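Local structure of iron Transport-associated domain protein (Bacillus anthracis, 4H8Q) at residues E60-F65 against A103-D108; D96-L101 against F124-I129. The protein binds heme through its fifth NEAT domain and, as a hemophore, probably scavenges heme from host hemoglobin for iron uptake. The protein carries 1 engineered substitution. All coordinates share one frame; numbering follows the deposited sequence.

Contact 1: residues E60-F65 against A103-D108; sequences EWITKF and AKVKVD. With HEM (protoporphyrin IX containing Fe), chain B.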
loop_
_atom_site.group_PDB
_atom_site.type_symbol
_atom_site.label_atom_id
_atom_site.label_comp_id
_atom_site.label_asym_id
_atom_site.label_seq_id
_atom_site.Cartn_x
_atom_site.Cartn_y
_atom_site.Cartn_z
ATOM N N GLU A 60 10.281 8.683 -5.218
ATOM C CA GLU A 60 11.319 9.477 -4.580
ATOM C C GLU A 60 10.798 10.264 -3.370
ATOM O O GLU A 60 11.539 10.521 -2.427
ATOM C CB GLU A 60 11.906 10.434 -5.616
ATOM C CG GLU A 60 12.883 11.449 -5.089
ATOM C CD GLU A 60 13.338 12.399 -6.188
ATOM O OE1 GLU A 60 13.409 13.624 -5.936
ATOM O OE2 GLU A 60 13.614 11.915 -7.308
ATOM N N TRP A 61 9.523 10.636 -3.405
ATOM C CA TRP A 61 8.918 11.405 -2.310
ATOM C C TRP A 61 8.502 10.540 -1.125
ATOM O O TRP A 61 8.376 11.022 0.001
ATOM C CB TRP A 61 7.665 12.118 -2.812
ATOM C CG TRP A 61 7.916 13.253 -3.723
ATOM C CD1 TRP A 61 9.120 13.827 -4.031
ATOM C CD2 TRP A 61 6.926 13.966 -4.460
ATOM N NE1 TRP A 61 8.930 14.862 -4.916
ATOM C CE2 TRP A 61 7.597 14.966 -5.197
ATOM C CE3 TRP A 61 5.538 13.858 -4.570
ATOM C CZ2 TRP A 61 6.918 15.853 -6.032
ATOM C CZ3 TRP A 61 4.867 14.738 -5.400
ATOM C CH2 TRP A 61 5.558 15.727 -6.119
ATOM N N ILE A 62 8.256 9.264 -1.376
ATOM C CA ILE A 62 7.747 8.402 -0.315
ATOM C C ILE A 62 8.923 7.698 0.333
ATOM O O ILE A 62 9.477 6.761 -0.224
ATOM C CB ILE A 62 6.704 7.401 -0.859
ATOM C CG1 ILE A 62 5.582 8.154 -1.580
ATOM C CG2 ILE A 62 6.152 6.552 0.275
ATOM C CD1 ILE A 62 4.605 7.261 -2.334
ATOM N N THR A 63 9.332 8.176 1.501
ATOM C CA THR A 63 10.570 7.685 2.100
ATOM C C THR A 63 10.397 6.467 3.000
ATOM O O THR A 63 11.344 5.704 3.206
ATOM C CB THR A 63 11.346 8.800 2.817
ATOM O OG1 THR A 63 10.512 9.387 3.813
ATOM C CG2 THR A 63 11.757 9.874 1.822
ATOM N N LYS A 64 9.198 6.283 3.539
ATOM C CA LYS A 64 8.893 5.105 4.341
ATOM C C LYS A 64 7.478 4.647 4.064
ATOM O O LYS A 64 6.578 5.466 3.846
ATOM C CB LYS A 64 9.011 5.397 5.839
ATOM C CG LYS A 64 10.419 5.633 6.347
ATOM C CD LYS A 64 10.418 5.735 7.869
ATOM C CE LYS A 64 11.832 5.631 8.429
ATOM N NZ LYS A 64 11.871 5.845 9.908
ATOM N N PHE A 65 7.275 3.334 4.074
ATOM C CA PHE A 65 5.933 2.785 3.968
ATOM C C PHE A 65 5.830 1.522 4.810
ATOM O O PHE A 65 6.591 0.572 4.608
ATOM C CB PHE A 65 5.554 2.479 2.512
ATOM C CG PHE A 65 4.189 1.881 2.375
ATOM C CD1 PHE A 65 3.057 2.653 2.621
ATOM C CD2 PHE A 65 4.027 0.545 2.065
ATOM C CE1 PHE A 65 1.791 2.108 2.519
ATOM C CE2 PHE A 65 2.756 -0.015 1.962
ATOM C CZ PHE A 65 1.639 0.768 2.179
ATOM N N ALA A 103 -1.743 1.326 7.939
ATOM C CA ALA A 103 -0.433 1.560 7.353
ATOM C C ALA A 103 0.084 2.924 7.783
ATOM O O ALA A 103 -0.662 3.742 8.328
ATOM C CB ALA A 103 -0.503 1.473 5.832
ATOM N N LYS A 104 1.368 3.148 7.557
ATOM C CA LYS A 104 2.008 4.411 7.887
ATOM C C LYS A 104 2.845 4.810 6.694
ATOM O O LYS A 104 3.396 3.955 5.990
ATOM C CB LYS A 104 2.928 4.248 9.094
ATOM C CG LYS A 104 2.189 4.047 10.412
ATOM C CD LYS A 104 3.153 3.674 11.524
ATOM C CE LYS A 104 2.443 3.633 12.870
ATOM N NZ LYS A 104 1.944 4.991 13.255
ATOM N N VAL A 105 2.941 6.110 6.460
ATOM C CA VAL A 105 3.721 6.614 5.337
ATOM C C VAL A 105 4.525 7.833 5.785
ATOM O O VAL A 105 4.051 8.638 6.591
ATOM C CB VAL A 105 2.813 6.942 4.118
ATOM C CG1 VAL A 105 1.847 8.112 4.423
ATOM C CG2 VAL A 105 3.653 7.216 2.878
ATOM N N LYS A 106 5.760 7.943 5.296
ATOM C CA LYS A 106 6.561 9.142 5.495
ATOM C C LYS A 106 6.844 9.765 4.139
ATOM O O LYS A 106 7.246 9.079 3.206
ATOM C CB LYS A 106 7.866 8.833 6.226
ATOM C CG LYS A 106 8.702 10.062 6.547
ATOM C CD LYS A 106 9.868 9.685 7.448
ATOM C CE LYS A 106 10.629 10.907 7.948
ATOM N NZ LYS A 106 11.549 11.427 6.906
ATOM N N VAL A 107 6.621 11.070 4.030
ATOM C CA VAL A 107 6.776 11.777 2.765
ATOM C C VAL A 107 7.787 12.906 2.933
ATOM O O VAL A 107 7.753 13.642 3.925
ATOM C CB VAL A 107 5.439 12.380 2.302
ATOM C CG1 VAL A 107 5.574 12.993 0.910
ATOM C CG2 VAL A 107 4.330 11.328 2.326
ATOM N N ASP A 108 8.705 13.022 1.977
ATOM C CA ASP A 108 9.694 14.100 1.992
ATOM C C ASP A 108 9.844 14.714 0.619
ATOM O O ASP A 108 10.271 14.046 -0.327
ATOM C CB ASP A 108 11.054 13.611 2.486
ATOM C CG ASP A 108 11.038 13.229 3.943
ATOM O OD1 ASP A 108 11.006 12.010 4.229
ATOM O OD2 ASP A 108 11.051 14.141 4.805
HETATM C CHA HEM B . -2.374 15.600 4.017
HETATM C CHB HEM B . -0.723 18.538 0.524
HETATM C CHC HEM B . 2.014 14.942 -1.286
HETATM C CHD HEM B . -0.075 11.845 1.825
HETATM C C1A HEM B . -2.153 16.700 3.233
HETATM C C2A HEM B . -2.736 18.015 3.430
HETATM C C3A HEM B . -2.278 18.809 2.457
HETATM C C4A HEM B . -1.382 18.043 1.622
HETATM C CMA HEM B . -2.616 20.300 2.240
HETATM C CAA HEM B . -3.732 18.400 4.554
HETATM C CBA HEM B . -5.073 17.709 4.303
HETATM C CGA HEM B . -5.675 18.089 2.967
HETATM O O1A HEM B . -5.683 19.298 2.625
HETATM O O2A HEM B . -6.176 17.196 2.233
HETATM C C1B HEM B . 0.134 17.813 -0.273
HETATM C C2B HEM B . 0.781 18.313 -1.463
HETATM C C3B HEM B . 1.531 17.336 -1.968
HETATM C C4B HEM B . 1.399 16.168 -1.113
HETATM C CMB HEM B . 0.602 19.732 -2.053
HETATM C CAB HEM B . 2.390 17.466 -3.245
HETATM C CBB HEM B . 3.003 16.399 -3.745
HETATM C C1C HEM B . 1.666 13.781 -0.623
HETATM C C2C HEM B . 2.173 12.451 -0.909
HETATM C C3C HEM B . 1.603 11.594 -0.052
HETATM C C4C HEM B . 0.709 12.348 0.813
HETATM C CMC HEM B . 3.209 12.109 -2.009
HETATM C CAC HEM B . 1.849 10.072 0.011
HETATM C CBC HEM B . 1.333 9.371 1.020
HETATM C C1D HEM B . -0.855 12.585 2.682
HETATM C C2D HEM B . -1.587 12.009 3.779
HETATM C C3D HEM B . -2.300 13.161 4.457
HETATM C C4D HEM B . -1.930 14.337 3.710
HETATM C CMD HEM B . -1.646 10.528 4.179
HETATM C CAD HEM B . -3.216 13.084 5.692
HETATM C CBD HEM B . -4.669 13.242 5.269
HETATM C CGD HEM B . -5.080 12.186 4.283
HETATM O O1D HEM B . -4.873 10.962 4.539
HETATM O O2D HEM B . -5.646 12.578 3.230
HETATM N NA HEM B . -1.334 16.754 2.128
HETATM N NB HEM B . 0.532 16.498 -0.087
HETATM N NC HEM B . 0.770 13.670 0.424
HETATM N ND HEM B . -1.076 13.963 2.668
HETATM FE FE HEM B . -0.105 15.270 1.431
HETATM O O HOH W 1 12.458 12.470 -0.773
#
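A classic beta bulge in the antiparallel pair formed by strands 62-69 and 101-109 joins Thr-63 and Lys-64 to Lys-106, beside the heme pocket of this NEAT domain. The short strand axes approach to 4.6 Å with 163° between their directions. Facing pairs Ile-62 with Val-107 and Phe-65 with Val-105 show the register slipping by one residue. At the bulge, Lys-106 O accepts from Thr-63 N at 2.8 Å and, weakly, from Lys-64 N, while Lys-106 N donates to Lys-64 O. Beyond it, Asp-108 N donates to Trp-61 O, and a water donating to both Glu-60 O and Asp-108 O bridges the end of the pairing.

The face bearing Ile-62, Phe-65, Val-105 and Val-107 is apolar. Ile-62 CG2 meets Val-105 CG2 at 3.7 Å, and Phe-65 CE1 lies 4.1 Å from Ala-103 CB. On the heme side, Val-105 CG1 reaches the vinyl carbon CBC of the porphyrin at 3.7 Å, and Val-107 CG2 packs against heme CAC and C3C. Trp-61 CE3 lies near the methyl CMC of the same ligand, with Tyr-36 and Met-112 also touching the Trp-61 side chain.

Polar side chains gather on the other face. Lys-106 CG stands anti to the backbone N (chi1 -176°), which sets it 3.3 Å from Thr-63 OG1; a bend at chi4 then turns NZ to Asp-108. His-115 bonds the other oxygen, Asp-108 OD2. Two donors grip Asp-108 OD1: Lys-106 NZ on its syn lone pair, in a 2.8 Å salt bridge, and Thr-63 OG1 nearly in line with the C-O bond at 2.7 Å.

Contact 2: residues D96-L101 against F124-I129; sequences DLFAKL and FDPTKI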
loop_
_atom_site.group_PDB
_atom_site.type_symbol
_atom_site.label_atom_id
_atom_site.label_comp_id
_atom_site.label_asym_id
_atom_site.label_seq_id
_atom_site.Cartn_x
_atom_site.Cartn_y
_atom_site.Cartn_z
ATOM N N ASP A 96 -7.392 -10.606 6.352
ATOM C CA ASP A 96 -8.768 -10.477 5.927
ATOM C C ASP A 96 -8.844 -9.364 4.888
ATOM O O ASP A 96 -8.702 -8.187 5.222
ATOM C CB ASP A 96 -9.634 -10.128 7.141
ATOM C CG ASP A 96 -11.107 -10.062 6.815
ATOM O OD1 ASP A 96 -11.470 -10.159 5.625
ATOM O OD2 ASP A 96 -11.915 -9.908 7.761
ATOM N N LEU A 97 -9.076 -9.731 3.631
ATOM C CA LEU A 97 -9.167 -8.744 2.555
ATOM C C LEU A 97 -10.383 -7.822 2.683
ATOM O O LEU A 97 -10.502 -6.833 1.955
ATOM C CB LEU A 97 -9.193 -9.436 1.194
ATOM C CG LEU A 97 -7.966 -10.276 0.851
ATOM C CD1 LEU A 97 -8.182 -10.995 -0.465
ATOM C CD2 LEU A 97 -6.720 -9.403 0.795
ATOM N N PHE A 98 -11.293 -8.147 3.595
ATOM C CA PHE A 98 -12.467 -7.307 3.801
ATOM C C PHE A 98 -12.299 -6.343 4.977
ATOM O O PHE A 98 -13.138 -5.465 5.203
ATOM C CB PHE A 98 -13.726 -8.167 3.966
ATOM C CG PHE A 98 -14.075 -8.952 2.737
ATOM C CD1 PHE A 98 -13.593 -10.238 2.561
ATOM C CD2 PHE A 98 -14.866 -8.395 1.747
ATOM C CE1 PHE A 98 -13.908 -10.957 1.424
ATOM C CE2 PHE A 98 -15.186 -9.110 0.608
ATOM C CZ PHE A 98 -14.706 -10.389 0.445
ATOM N N ALA A 99 -11.199 -6.496 5.709
ATOM C CA ALA A 99 -10.922 -5.634 6.845
ATOM C C ALA A 99 -9.948 -4.530 6.447
ATOM O O ALA A 99 -9.107 -4.725 5.566
ATOM C CB ALA A 99 -10.354 -6.444 7.995
ATOM N N LYS A 100 -10.065 -3.378 7.095
ATOM C CA LYS A 100 -9.122 -2.287 6.875
ATOM C C LYS A 100 -7.746 -2.696 7.377
ATOM O O LYS A 100 -7.611 -3.327 8.432
ATOM C CB LYS A 100 -9.578 -1.013 7.599
ATOM C CG LYS A 100 -10.812 -0.343 6.994
ATOM C CD LYS A 100 -11.227 0.869 7.825
ATOM C CE LYS A 100 -12.347 1.673 7.164
ATOM N NZ LYS A 100 -13.633 0.914 7.078
ATOM N N LEU A 101 -6.721 -2.333 6.618
ATOM C CA LEU A 101 -5.349 -2.610 7.015
ATOM C C LEU A 101 -4.695 -1.292 7.380
ATOM O O LEU A 101 -4.706 -0.356 6.583
ATOM C CB LEU A 101 -4.597 -3.271 5.859
ATOM C CG LEU A 101 -3.103 -3.530 6.076
ATOM C CD1 LEU A 101 -2.852 -4.496 7.250
ATOM C CD2 LEU A 101 -2.479 -4.061 4.798
ATOM N N PHE A 124 -9.378 -2.895 0.830
ATOM C CA PHE A 124 -9.492 -3.675 -0.392
ATOM C C PHE A 124 -10.961 -3.917 -0.692
ATOM O O PHE A 124 -11.795 -3.930 0.220
ATOM C CB PHE A 124 -8.766 -5.016 -0.247
ATOM C CG PHE A 124 -7.310 -4.876 0.105
ATOM C CD1 PHE A 124 -6.892 -4.981 1.415
ATOM C CD2 PHE A 124 -6.367 -4.632 -0.885
ATOM C CE1 PHE A 124 -5.558 -4.840 1.749
ATOM C CE2 PHE A 124 -5.025 -4.495 -0.560
ATOM C CZ PHE A 124 -4.626 -4.604 0.757
ATOM N N ASP A 125 -11.277 -4.102 -1.972
ATOM C CA ASP A 125 -12.629 -4.476 -2.371
ATOM C C ASP A 125 -12.569 -5.632 -3.358
ATOM O O ASP A 125 -12.557 -5.421 -4.570
ATOM C CB ASP A 125 -13.368 -3.283 -2.981
ATOM C CG ASP A 125 -14.815 -3.605 -3.312
ATOM O OD1 ASP A 125 -15.223 -4.769 -3.130
ATOM O OD2 ASP A 125 -15.539 -2.693 -3.763
ATOM N N PRO A 126 -12.518 -6.868 -2.837
ATOM C CA PRO A 126 -12.345 -8.072 -3.655
ATOM C C PRO A 126 -13.423 -8.223 -4.716
ATOM O O PRO A 126 -13.182 -8.862 -5.742
ATOM C CB PRO A 126 -12.461 -9.203 -2.633
ATOM C CG PRO A 126 -12.004 -8.588 -1.360
ATOM C CD PRO A 126 -12.538 -7.185 -1.399
ATOM N N THR A 127 -14.587 -7.626 -4.479
ATOM C CA THR A 127 -15.733 -7.793 -5.366
ATOM C C THR A 127 -15.707 -6.837 -6.556
ATOM O O THR A 127 -16.437 -7.026 -7.531
ATOM C CB THR A 127 -17.071 -7.605 -4.600
ATOM O OG1 THR A 127 -17.339 -6.209 -4.423
ATOM C CG2 THR A 127 -17.013 -8.275 -3.243
ATOM N N LYS A 128 -14.865 -5.811 -6.485
ATOM C CA LYS A 128 -14.888 -4.760 -7.491
ATOM C C LYS A 128 -14.143 -5.120 -8.767
ATOM O O LYS A 128 -13.115 -5.797 -8.726
ATOM C CB LYS A 128 -14.311 -3.465 -6.912
ATOM C CG LYS A 128 -14.350 -2.295 -7.882
ATOM C CD LYS A 128 -13.995 -0.986 -7.201
ATOM C CE LYS A 128 -14.393 0.202 -8.064
ATOM N NZ LYS A 128 -13.772 0.148 -9.420
ATOM N N ILE A 129 -14.670 -4.665 -9.899
ATOM C CA ILE A 129 -13.931 -4.686 -11.157
ATOM C C ILE A 129 -14.092 -3.340 -11.870
ATOM O O ILE A 129 -13.438 -3.069 -12.878
ATOM C CB ILE A 129 -14.368 -5.841 -12.090
ATOM C CG1 ILE A 129 -15.787 -5.619 -12.621
ATOM C CG2 ILE A 129 -14.259 -7.184 -11.386
ATOM C CD1 ILE A 129 -16.119 -6.525 -13.807
ATOM O OXT ILE A 129 -14.886 -2.480 -11.449
HETATM O O HOH W 2 -10.205 -4.284 3.095
#
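Two type I beta turns, each accompanied by an Asx turn, meet where the connection from strand 87-94 to strand 101-109 packs against the end of strand 114-125 and the C-terminal tail. Phe-98 and Pro-126 make a CH-pi contact. Pro-126 CG sits over one face of the phenyl ring, 3.9 Å from its centroid and 21° off the normal, displaced toward the rim nearest CZ and CE2. Thr-127 CG2 approaches the ring edge more distantly, and Leu-97 CB reaches the same proline carbon at 3.9 Å.

Deeper in, Leu-97 O lies 3.3 Å from Phe-124 CB, near the plane of the Phe-124 ring. Leu-101 CD2 also comes up at that ring's edge, by CE1, and Ile-18 and Phe-20 of strand 14-24 and Ile-52 of strand 49-56 touch Phe-124, tying this contact to the barrel. No direct hydrogen bond joins the segments. Instead, a water accepts from Phe-124 N at 2.8 Å and lies within bonding distance of Leu-97 O and Ala-99 O.

The leading aspartate of each turn makes its Asx turn. Asp-96 OD1 takes Phe-98 N from above the carboxylate plane at 2.9 Å, whereas Asp-125 OD1 accepts both Thr-127 N and, on its syn side, Thr-127 OG1. The polar bonds thus shape each turn internally: apolar contacts of Pro-126 with Phe-98 and Leu-97 tie the two turns together, while the water links the 96-99 turn to Phe-124 at the end of strand 114-125.

Overall arrangement
Both contacts draw on neighbouring strands of the same antiparallel barrel, yet their centres lie 23 Å apart, on opposite sides of the chain's centre. Residues 101-109 follow directly from the loop of contact 2 and enter the pairing of contact 1, while strand 114-125, next to 101-109 in the sheet, supplies Phe-124 to contact 2. Contact 1 is partly buried, with direct backbone bonds, a heme-facing apolar side and a charged opposite side. Contact 2 lies at the surface, buries 321 Å² against 490 Å², and substitutes a water for direct bonds. Pocket residues Trp-61, Val-105 and Val-107 belong to contact 1; contact 2 holds none.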